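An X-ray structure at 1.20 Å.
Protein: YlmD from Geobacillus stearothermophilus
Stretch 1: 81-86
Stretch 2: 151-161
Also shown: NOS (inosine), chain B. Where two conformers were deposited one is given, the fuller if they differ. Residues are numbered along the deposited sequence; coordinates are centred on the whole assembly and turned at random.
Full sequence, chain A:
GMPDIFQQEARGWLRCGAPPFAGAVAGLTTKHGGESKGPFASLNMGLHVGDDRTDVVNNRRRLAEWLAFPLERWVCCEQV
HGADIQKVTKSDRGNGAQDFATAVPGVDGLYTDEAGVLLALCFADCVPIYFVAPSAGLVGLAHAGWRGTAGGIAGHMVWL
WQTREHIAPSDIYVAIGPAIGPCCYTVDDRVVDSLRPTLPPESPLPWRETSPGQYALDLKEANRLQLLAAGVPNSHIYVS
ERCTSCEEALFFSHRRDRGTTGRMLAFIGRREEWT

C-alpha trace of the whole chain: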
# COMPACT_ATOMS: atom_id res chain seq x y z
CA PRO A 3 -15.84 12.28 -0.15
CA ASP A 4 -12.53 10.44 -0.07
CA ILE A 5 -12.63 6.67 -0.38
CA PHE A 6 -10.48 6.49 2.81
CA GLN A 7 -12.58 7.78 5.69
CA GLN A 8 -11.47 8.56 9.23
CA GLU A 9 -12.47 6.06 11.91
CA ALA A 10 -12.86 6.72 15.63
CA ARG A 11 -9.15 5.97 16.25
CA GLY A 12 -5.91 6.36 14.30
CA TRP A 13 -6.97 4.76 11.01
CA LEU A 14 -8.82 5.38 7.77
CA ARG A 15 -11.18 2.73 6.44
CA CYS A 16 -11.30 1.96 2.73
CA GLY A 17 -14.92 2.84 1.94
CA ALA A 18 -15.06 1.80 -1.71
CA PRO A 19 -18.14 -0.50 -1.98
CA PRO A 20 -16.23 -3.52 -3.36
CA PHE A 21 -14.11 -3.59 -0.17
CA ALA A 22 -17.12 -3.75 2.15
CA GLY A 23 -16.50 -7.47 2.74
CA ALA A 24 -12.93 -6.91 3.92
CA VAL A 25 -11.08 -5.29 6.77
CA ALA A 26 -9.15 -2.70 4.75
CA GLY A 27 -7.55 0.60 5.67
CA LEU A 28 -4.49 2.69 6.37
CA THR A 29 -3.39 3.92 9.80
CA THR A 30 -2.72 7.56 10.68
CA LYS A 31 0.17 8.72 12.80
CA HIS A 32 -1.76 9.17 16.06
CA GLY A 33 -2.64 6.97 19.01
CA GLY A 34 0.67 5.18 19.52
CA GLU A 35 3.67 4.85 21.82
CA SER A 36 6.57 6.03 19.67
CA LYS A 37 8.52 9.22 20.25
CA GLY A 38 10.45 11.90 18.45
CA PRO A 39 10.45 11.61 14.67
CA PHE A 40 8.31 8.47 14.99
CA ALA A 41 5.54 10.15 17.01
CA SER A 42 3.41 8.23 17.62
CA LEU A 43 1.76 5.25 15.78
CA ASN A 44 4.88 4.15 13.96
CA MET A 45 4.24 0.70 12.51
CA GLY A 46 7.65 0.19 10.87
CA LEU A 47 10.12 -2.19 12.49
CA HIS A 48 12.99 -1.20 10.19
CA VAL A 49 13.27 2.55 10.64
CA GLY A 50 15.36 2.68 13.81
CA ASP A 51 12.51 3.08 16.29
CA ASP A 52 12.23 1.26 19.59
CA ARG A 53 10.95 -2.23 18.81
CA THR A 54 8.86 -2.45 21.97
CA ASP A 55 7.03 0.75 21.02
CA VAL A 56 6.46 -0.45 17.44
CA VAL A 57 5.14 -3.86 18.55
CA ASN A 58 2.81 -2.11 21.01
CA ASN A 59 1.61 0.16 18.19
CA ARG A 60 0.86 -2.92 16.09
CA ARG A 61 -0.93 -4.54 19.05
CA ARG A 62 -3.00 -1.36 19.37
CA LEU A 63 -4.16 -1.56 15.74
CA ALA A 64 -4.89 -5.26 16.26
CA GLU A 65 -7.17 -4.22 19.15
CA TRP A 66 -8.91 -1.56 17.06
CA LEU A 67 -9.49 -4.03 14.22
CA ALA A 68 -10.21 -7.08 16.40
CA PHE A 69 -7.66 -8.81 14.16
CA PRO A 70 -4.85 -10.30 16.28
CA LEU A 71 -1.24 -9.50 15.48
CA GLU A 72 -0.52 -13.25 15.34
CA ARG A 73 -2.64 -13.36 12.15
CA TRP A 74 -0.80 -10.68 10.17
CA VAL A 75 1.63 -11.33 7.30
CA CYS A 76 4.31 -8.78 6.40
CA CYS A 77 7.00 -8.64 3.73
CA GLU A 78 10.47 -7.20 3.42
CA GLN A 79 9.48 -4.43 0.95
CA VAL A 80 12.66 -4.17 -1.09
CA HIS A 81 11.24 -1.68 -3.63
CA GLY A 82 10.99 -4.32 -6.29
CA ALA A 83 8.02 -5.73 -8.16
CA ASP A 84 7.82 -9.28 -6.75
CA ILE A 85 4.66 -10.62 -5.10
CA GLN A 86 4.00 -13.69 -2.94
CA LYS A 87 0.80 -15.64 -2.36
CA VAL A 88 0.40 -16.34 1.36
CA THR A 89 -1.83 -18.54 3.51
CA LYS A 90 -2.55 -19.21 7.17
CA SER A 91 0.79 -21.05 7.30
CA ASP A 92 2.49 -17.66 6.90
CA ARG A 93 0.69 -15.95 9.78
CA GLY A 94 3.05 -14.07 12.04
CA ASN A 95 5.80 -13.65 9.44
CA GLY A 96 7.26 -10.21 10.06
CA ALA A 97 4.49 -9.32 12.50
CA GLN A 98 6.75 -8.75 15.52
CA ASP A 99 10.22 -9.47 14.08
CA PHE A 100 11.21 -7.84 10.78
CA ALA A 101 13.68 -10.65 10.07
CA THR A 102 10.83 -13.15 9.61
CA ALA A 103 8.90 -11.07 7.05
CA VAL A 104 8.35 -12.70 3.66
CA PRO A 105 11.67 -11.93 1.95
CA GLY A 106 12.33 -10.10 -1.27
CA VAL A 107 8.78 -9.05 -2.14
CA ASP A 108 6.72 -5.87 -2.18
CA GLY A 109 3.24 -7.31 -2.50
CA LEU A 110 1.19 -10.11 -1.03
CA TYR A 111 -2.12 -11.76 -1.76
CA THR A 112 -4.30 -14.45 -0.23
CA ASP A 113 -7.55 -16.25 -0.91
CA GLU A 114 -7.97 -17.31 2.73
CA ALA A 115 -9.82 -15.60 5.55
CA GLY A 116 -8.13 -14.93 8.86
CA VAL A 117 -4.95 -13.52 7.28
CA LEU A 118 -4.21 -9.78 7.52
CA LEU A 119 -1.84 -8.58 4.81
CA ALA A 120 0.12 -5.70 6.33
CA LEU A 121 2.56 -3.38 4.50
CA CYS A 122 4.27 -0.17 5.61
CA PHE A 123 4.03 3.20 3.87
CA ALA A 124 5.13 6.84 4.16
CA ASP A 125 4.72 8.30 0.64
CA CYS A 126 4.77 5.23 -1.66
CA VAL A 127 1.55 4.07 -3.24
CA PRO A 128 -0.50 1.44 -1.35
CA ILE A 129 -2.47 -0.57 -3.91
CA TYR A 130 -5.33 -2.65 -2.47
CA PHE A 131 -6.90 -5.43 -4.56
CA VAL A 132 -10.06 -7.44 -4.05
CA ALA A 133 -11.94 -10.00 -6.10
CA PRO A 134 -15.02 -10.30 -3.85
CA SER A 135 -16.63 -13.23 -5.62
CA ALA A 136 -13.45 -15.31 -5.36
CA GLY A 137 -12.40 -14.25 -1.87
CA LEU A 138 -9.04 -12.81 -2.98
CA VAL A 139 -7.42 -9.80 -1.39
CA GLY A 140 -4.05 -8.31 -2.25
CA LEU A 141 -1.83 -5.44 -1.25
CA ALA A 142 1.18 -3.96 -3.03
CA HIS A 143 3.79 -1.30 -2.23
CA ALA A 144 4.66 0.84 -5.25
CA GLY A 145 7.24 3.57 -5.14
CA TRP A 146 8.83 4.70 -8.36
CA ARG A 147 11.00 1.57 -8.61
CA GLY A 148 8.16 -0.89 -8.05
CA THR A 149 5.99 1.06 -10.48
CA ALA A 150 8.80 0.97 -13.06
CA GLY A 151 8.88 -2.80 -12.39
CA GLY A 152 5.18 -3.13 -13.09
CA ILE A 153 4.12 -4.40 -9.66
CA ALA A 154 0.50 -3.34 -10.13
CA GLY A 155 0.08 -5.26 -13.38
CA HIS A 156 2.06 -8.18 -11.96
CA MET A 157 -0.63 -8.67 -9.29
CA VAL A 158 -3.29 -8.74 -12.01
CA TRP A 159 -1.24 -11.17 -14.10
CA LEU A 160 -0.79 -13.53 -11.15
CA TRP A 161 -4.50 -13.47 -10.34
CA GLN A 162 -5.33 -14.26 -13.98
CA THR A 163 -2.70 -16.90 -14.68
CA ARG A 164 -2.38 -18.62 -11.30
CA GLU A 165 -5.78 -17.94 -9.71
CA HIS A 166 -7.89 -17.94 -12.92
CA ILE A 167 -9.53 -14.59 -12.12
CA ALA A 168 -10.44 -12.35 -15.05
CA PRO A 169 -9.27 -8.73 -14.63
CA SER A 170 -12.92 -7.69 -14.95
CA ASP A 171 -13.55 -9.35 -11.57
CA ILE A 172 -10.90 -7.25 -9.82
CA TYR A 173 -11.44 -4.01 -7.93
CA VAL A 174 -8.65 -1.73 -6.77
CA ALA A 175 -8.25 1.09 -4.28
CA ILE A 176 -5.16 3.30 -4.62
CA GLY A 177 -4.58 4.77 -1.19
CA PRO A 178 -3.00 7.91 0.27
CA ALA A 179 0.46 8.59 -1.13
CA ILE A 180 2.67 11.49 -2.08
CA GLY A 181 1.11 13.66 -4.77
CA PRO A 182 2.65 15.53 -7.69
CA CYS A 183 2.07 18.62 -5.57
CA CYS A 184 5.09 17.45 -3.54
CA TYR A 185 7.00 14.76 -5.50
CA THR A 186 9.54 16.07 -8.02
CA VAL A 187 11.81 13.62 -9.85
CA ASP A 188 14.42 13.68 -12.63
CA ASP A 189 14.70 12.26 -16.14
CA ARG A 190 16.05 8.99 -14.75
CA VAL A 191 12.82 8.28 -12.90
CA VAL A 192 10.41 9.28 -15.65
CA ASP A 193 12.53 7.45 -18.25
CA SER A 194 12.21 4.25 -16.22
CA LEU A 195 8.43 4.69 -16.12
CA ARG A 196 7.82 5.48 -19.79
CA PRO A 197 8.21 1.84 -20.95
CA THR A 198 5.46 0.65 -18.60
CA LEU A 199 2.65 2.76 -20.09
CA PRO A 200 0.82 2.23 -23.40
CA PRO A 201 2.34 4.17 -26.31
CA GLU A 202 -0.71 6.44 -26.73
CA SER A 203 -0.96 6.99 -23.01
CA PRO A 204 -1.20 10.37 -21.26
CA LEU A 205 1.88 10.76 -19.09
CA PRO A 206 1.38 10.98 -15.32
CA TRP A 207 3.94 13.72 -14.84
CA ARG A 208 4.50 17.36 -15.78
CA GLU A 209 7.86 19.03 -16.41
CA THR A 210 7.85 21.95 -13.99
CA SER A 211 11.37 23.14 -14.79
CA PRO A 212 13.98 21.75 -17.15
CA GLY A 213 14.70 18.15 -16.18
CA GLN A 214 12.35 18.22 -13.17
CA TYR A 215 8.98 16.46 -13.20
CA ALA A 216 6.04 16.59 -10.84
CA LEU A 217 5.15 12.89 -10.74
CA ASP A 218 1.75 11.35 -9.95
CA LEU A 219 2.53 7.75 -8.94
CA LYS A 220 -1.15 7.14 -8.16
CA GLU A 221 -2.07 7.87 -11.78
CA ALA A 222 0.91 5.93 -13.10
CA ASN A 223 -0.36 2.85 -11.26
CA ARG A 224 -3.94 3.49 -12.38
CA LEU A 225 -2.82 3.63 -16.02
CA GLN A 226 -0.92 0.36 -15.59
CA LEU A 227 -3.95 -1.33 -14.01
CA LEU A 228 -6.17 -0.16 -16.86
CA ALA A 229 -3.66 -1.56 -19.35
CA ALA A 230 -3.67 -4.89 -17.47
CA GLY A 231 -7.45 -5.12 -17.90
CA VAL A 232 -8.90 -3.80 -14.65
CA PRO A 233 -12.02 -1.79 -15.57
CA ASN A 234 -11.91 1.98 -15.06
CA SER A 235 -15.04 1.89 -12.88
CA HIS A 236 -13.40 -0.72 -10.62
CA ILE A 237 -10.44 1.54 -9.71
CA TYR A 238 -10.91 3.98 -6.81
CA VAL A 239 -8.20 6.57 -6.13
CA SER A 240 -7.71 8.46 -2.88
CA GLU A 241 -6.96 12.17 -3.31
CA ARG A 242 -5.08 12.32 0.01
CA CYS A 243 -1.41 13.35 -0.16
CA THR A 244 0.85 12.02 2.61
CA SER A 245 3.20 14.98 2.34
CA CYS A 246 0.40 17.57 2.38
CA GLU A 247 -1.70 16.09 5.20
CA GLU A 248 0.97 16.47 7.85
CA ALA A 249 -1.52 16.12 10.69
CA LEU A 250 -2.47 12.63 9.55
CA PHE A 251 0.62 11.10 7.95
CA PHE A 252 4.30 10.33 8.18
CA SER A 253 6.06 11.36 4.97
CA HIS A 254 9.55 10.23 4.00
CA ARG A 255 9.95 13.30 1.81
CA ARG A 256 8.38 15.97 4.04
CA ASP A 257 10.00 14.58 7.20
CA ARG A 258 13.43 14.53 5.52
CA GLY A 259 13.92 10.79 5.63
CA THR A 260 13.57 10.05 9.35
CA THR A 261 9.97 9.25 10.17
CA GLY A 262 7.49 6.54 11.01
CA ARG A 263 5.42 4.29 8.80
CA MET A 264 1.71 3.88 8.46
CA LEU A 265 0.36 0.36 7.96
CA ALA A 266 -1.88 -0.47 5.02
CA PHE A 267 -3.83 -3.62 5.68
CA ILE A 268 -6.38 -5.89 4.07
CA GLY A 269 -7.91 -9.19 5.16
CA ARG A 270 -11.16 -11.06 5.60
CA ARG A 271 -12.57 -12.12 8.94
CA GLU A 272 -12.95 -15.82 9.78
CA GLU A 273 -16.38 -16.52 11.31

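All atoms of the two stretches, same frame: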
# COMPACT_ATOMS: atom_id res chain seq x y z
N HIS A 81 11.44 -2.61 -2.51
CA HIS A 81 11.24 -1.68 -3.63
C HIS A 81 11.46 -2.34 -4.98
O HIS A 81 11.93 -1.72 -5.94
CB HIS A 81 12.09 -0.41 -3.48
CG HIS A 81 11.51 0.57 -2.53
ND1 HIS A 81 11.76 0.53 -1.18
CD2 HIS A 81 10.64 1.59 -2.73
CE1 HIS A 81 11.10 1.51 -0.58
NE2 HIS A 81 10.41 2.16 -1.50
N GLY A 82 11.12 -3.62 -5.06
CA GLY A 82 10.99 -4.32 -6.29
C GLY A 82 9.54 -4.54 -6.69
O GLY A 82 8.62 -3.90 -6.17
N ALA A 83 9.35 -5.47 -7.62
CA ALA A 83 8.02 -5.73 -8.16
C ALA A 83 7.58 -7.17 -7.94
O ALA A 83 6.66 -7.64 -8.63
CB ALA A 83 7.96 -5.35 -9.63
N ASP A 84 8.18 -7.88 -6.99
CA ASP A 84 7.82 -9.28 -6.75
C ASP A 84 6.68 -9.37 -5.72
O ASP A 84 6.50 -8.49 -4.88
CB ASP A 84 9.06 -10.04 -6.28
CG ASP A 84 10.03 -10.32 -7.42
OD1 ASP A 84 9.59 -10.83 -8.49
OD2 ASP A 84 11.23 -10.04 -7.26
N ILE A 85 5.89 -10.43 -5.86
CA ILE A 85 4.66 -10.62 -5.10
C ILE A 85 4.61 -12.08 -4.68
O ILE A 85 5.00 -12.97 -5.44
CB ILE A 85 3.44 -10.30 -5.98
CG1 ILE A 85 3.39 -8.83 -6.35
CG2 ILE A 85 2.15 -10.74 -5.29
CD1 ILE A 85 2.39 -8.52 -7.45
N GLN A 86 4.11 -12.34 -3.47
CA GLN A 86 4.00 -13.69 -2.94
C GLN A 86 2.57 -13.99 -2.50
O GLN A 86 1.96 -13.18 -1.79
CB GLN A 86 4.91 -13.86 -1.71
CG GLN A 86 5.16 -15.29 -1.31
CD GLN A 86 6.33 -15.88 -2.06
OE1 GLN A 86 7.49 -15.60 -1.74
NE2 GLN A 86 6.05 -16.66 -3.08
N GLY A 151 8.88 -1.36 -12.30
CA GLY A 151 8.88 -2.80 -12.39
C GLY A 151 7.55 -3.42 -12.70
O GLY A 151 7.48 -4.64 -12.90
N GLY A 152 6.49 -2.62 -12.74
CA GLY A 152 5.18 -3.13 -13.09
C GLY A 152 4.49 -3.93 -12.00
O GLY A 152 3.74 -4.86 -12.30
N ILE A 153 4.69 -3.58 -10.73
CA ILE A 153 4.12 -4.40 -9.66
C ILE A 153 2.60 -4.46 -9.75
O ILE A 153 2.00 -5.51 -9.48
CB ILE A 153 4.63 -3.94 -8.28
CG1 ILE A 153 4.32 -5.01 -7.26
CG2 ILE A 153 4.07 -2.58 -7.89
CD1 ILE A 153 4.89 -4.77 -5.88
N ALA A 154 1.96 -3.35 -10.10
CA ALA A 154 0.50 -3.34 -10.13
C ALA A 154 -0.03 -4.34 -11.16
O ALA A 154 -0.94 -5.13 -10.87
CB ALA A 154 -0.00 -1.94 -10.45
N GLY A 155 0.51 -4.31 -12.37
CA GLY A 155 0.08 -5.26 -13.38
C GLY A 155 0.51 -6.68 -13.08
O GLY A 155 -0.14 -7.63 -13.53
N HIS A 156 1.61 -6.85 -12.35
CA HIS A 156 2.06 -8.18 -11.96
C HIS A 156 1.03 -8.84 -11.05
O HIS A 156 0.75 -10.04 -11.20
CB HIS A 156 3.43 -8.07 -11.29
CG HIS A 156 4.10 -9.38 -11.00
ND1 HIS A 156 4.08 -10.44 -11.87
CD2 HIS A 156 4.86 -9.77 -9.95
CE1 HIS A 156 4.77 -11.45 -11.36
NE2 HIS A 156 5.24 -11.07 -10.19
N MET A 157 0.42 -8.08 -10.14
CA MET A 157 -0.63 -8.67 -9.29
C MET A 157 -1.77 -9.18 -10.17
O MET A 157 -2.25 -10.32 -10.01
CB MET A 157 -1.17 -7.61 -8.33
CG MET A 157 -2.17 -8.17 -7.31
SD MET A 157 -1.45 -9.16 -5.98
CE MET A 157 -0.67 -7.86 -4.99
N VAL A 158 -2.20 -8.36 -11.12
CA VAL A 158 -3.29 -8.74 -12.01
C VAL A 158 -2.92 -9.99 -12.79
O VAL A 158 -3.71 -10.93 -12.91
CB VAL A 158 -3.65 -7.57 -12.95
CG1 VAL A 158 -4.73 -7.99 -13.93
CG2 VAL A 158 -4.11 -6.40 -12.15
N TRP A 159 -1.70 -10.02 -13.34
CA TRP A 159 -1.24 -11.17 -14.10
C TRP A 159 -1.24 -12.44 -13.26
O TRP A 159 -1.61 -13.52 -13.75
CB TRP A 159 0.17 -10.90 -14.65
CG TRP A 159 0.71 -11.99 -15.51
CD1 TRP A 159 0.44 -12.20 -16.83
CD2 TRP A 159 1.64 -13.02 -15.12
NE1 TRP A 159 1.13 -13.30 -17.28
CE2 TRP A 159 1.88 -13.81 -16.26
CE3 TRP A 159 2.28 -13.34 -13.93
CZ2 TRP A 159 2.73 -14.91 -16.23
CZ3 TRP A 159 3.13 -14.43 -13.90
CH2 TRP A 159 3.35 -15.21 -15.05
N LEU A 160 -0.80 -12.34 -12.01
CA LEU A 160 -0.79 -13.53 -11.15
C LEU A 160 -2.21 -13.99 -10.86
O LEU A 160 -2.48 -15.20 -10.88
CB LEU A 160 -0.06 -13.25 -9.84
CG LEU A 160 1.45 -13.06 -9.96
CD1 LEU A 160 2.05 -12.55 -8.64
CD2 LEU A 160 2.12 -14.34 -10.37
N TRP A 161 -3.13 -13.06 -10.61
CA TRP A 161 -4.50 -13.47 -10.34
C TRP A 161 -5.11 -14.15 -11.56
O TRP A 161 -5.86 -15.12 -11.44
CB TRP A 161 -5.34 -12.30 -9.86
CG TRP A 161 -5.01 -11.88 -8.46
CD1 TRP A 161 -3.88 -12.18 -7.74
CD2 TRP A 161 -5.83 -11.08 -7.59
NE1 TRP A 161 -3.95 -11.60 -6.50
CE2 TRP A 161 -5.15 -10.95 -6.37
CE3 TRP A 161 -7.09 -10.50 -7.71
CZ2 TRP A 161 -5.67 -10.22 -5.31
CZ3 TRP A 161 -7.60 -9.79 -6.66
CH2 TRP A 161 -6.90 -9.65 -5.48
N9 NOS B . 10.49 -0.14 6.36
C4 NOS B . 9.68 -1.22 6.43
N3 NOS B . 9.08 -2.11 5.41
C2 NOS B . 8.29 -3.23 5.83
N1 NOS B . 8.06 -3.50 7.22
C6 NOS B . 8.61 -2.69 8.23
O6 NOS B . 8.37 -2.96 9.38
C5 NOS B . 9.46 -1.49 7.76
N7 NOS B . 10.06 -0.57 8.45
C8 NOS B . 10.70 0.26 7.62
C5' NOS B . 8.22 0.89 2.85
O5' NOS B . 7.54 2.05 2.39
C4' NOS B . 9.65 1.21 3.21
O4' NOS B . 9.77 1.22 4.65
C1' NOS B . 10.87 0.43 5.05
C2' NOS B . 11.13 -0.56 3.92
O2' NOS B . 12.51 -0.92 3.90
C3' NOS B . 10.71 0.23 2.68
O3' NOS B . 11.83 0.98 2.18
O HOH W 1 6.93 -12.11 -8.16

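The segment 81-86 packs along one side of the helix that begins at Ile153, and the two bury 395 Å² between them without a single direct hydrogen bond. The contact is mainly apolar, and its side chains alternate: the CA-to-CB bonds of Ala83 and Ile85 point toward the helix, those of Asp84 and Gln86 away from it.

Ile85 contributes the largest covered area. With chi1 at -66° (m) and chi2 at 168° (t), its side chain is extended and carries CD1 to the helix backbone, 3.4 Å from Met157 N and 3.7 Å from Ile153 O. These two backbone atoms are already joined by the helical hydrogen bond Met157 N to Ile153 O (3.1 Å), so the methyl group covers a satisfied pair. The same CD1 lies 4.0 Å from Ile153 CG1 and 3.8 Å from Met157 CB, while Leu160, chi1 m and chi2 t, has CD1 3.8 Å from Ile85 CB. Ile153, Met157 and Leu160 follow one another at helical spacing, which lets one isoleucine touch all three. Ile153 is t at both chi angles (-166° and 174°), and this extended form brings its CD1 to 3.8 Å from Gly82 O.

Where the two segments come closest, Ala83 CA and Ile153 CA are 4.4 Å apart. Ala83 CB sits 3.4 Å from Gly151 O and 3.9 Å from Ile153 CB. A CB on Gly151 would fall 2.8 Å from Ala83 CB, a clash. The neighbouring Gly152 is different: its positive phi of 75° by itself favours glycine, and a CB there would meet nothing of the other segment. Gly152 occupies the N-cap position of the helix, and its carbonyl O accepts a hydrogen bond from His156 N (2.9 Å).

The polar link between the segments runs through a water that His156 shares with Asp84 and Ile85. The chi1 of His156, -172° (t), and its chi2 of 40° place CD2 3.1 Å from Ala83 O, a carbonyl buried here with no hydrogen-bonding partner in the model. The ring also brings CD2 to 3.7 Å from Ile85 CD1, and its NE2 reaches water 1 at 2.8 Å. That water donates to Asp84 OD1 (3.0 Å) and accepts from Ile85 N (3.0 Å), bridging the two segments. Asp84 has chi1 at -75° (m); although its CB points away, the end of its side chain comes nearer to the helix and engages this water.

His81 takes no part in the packing; its CE1 lies 2.9 Å from O3' of the bound inosine, which sits at the ring edge.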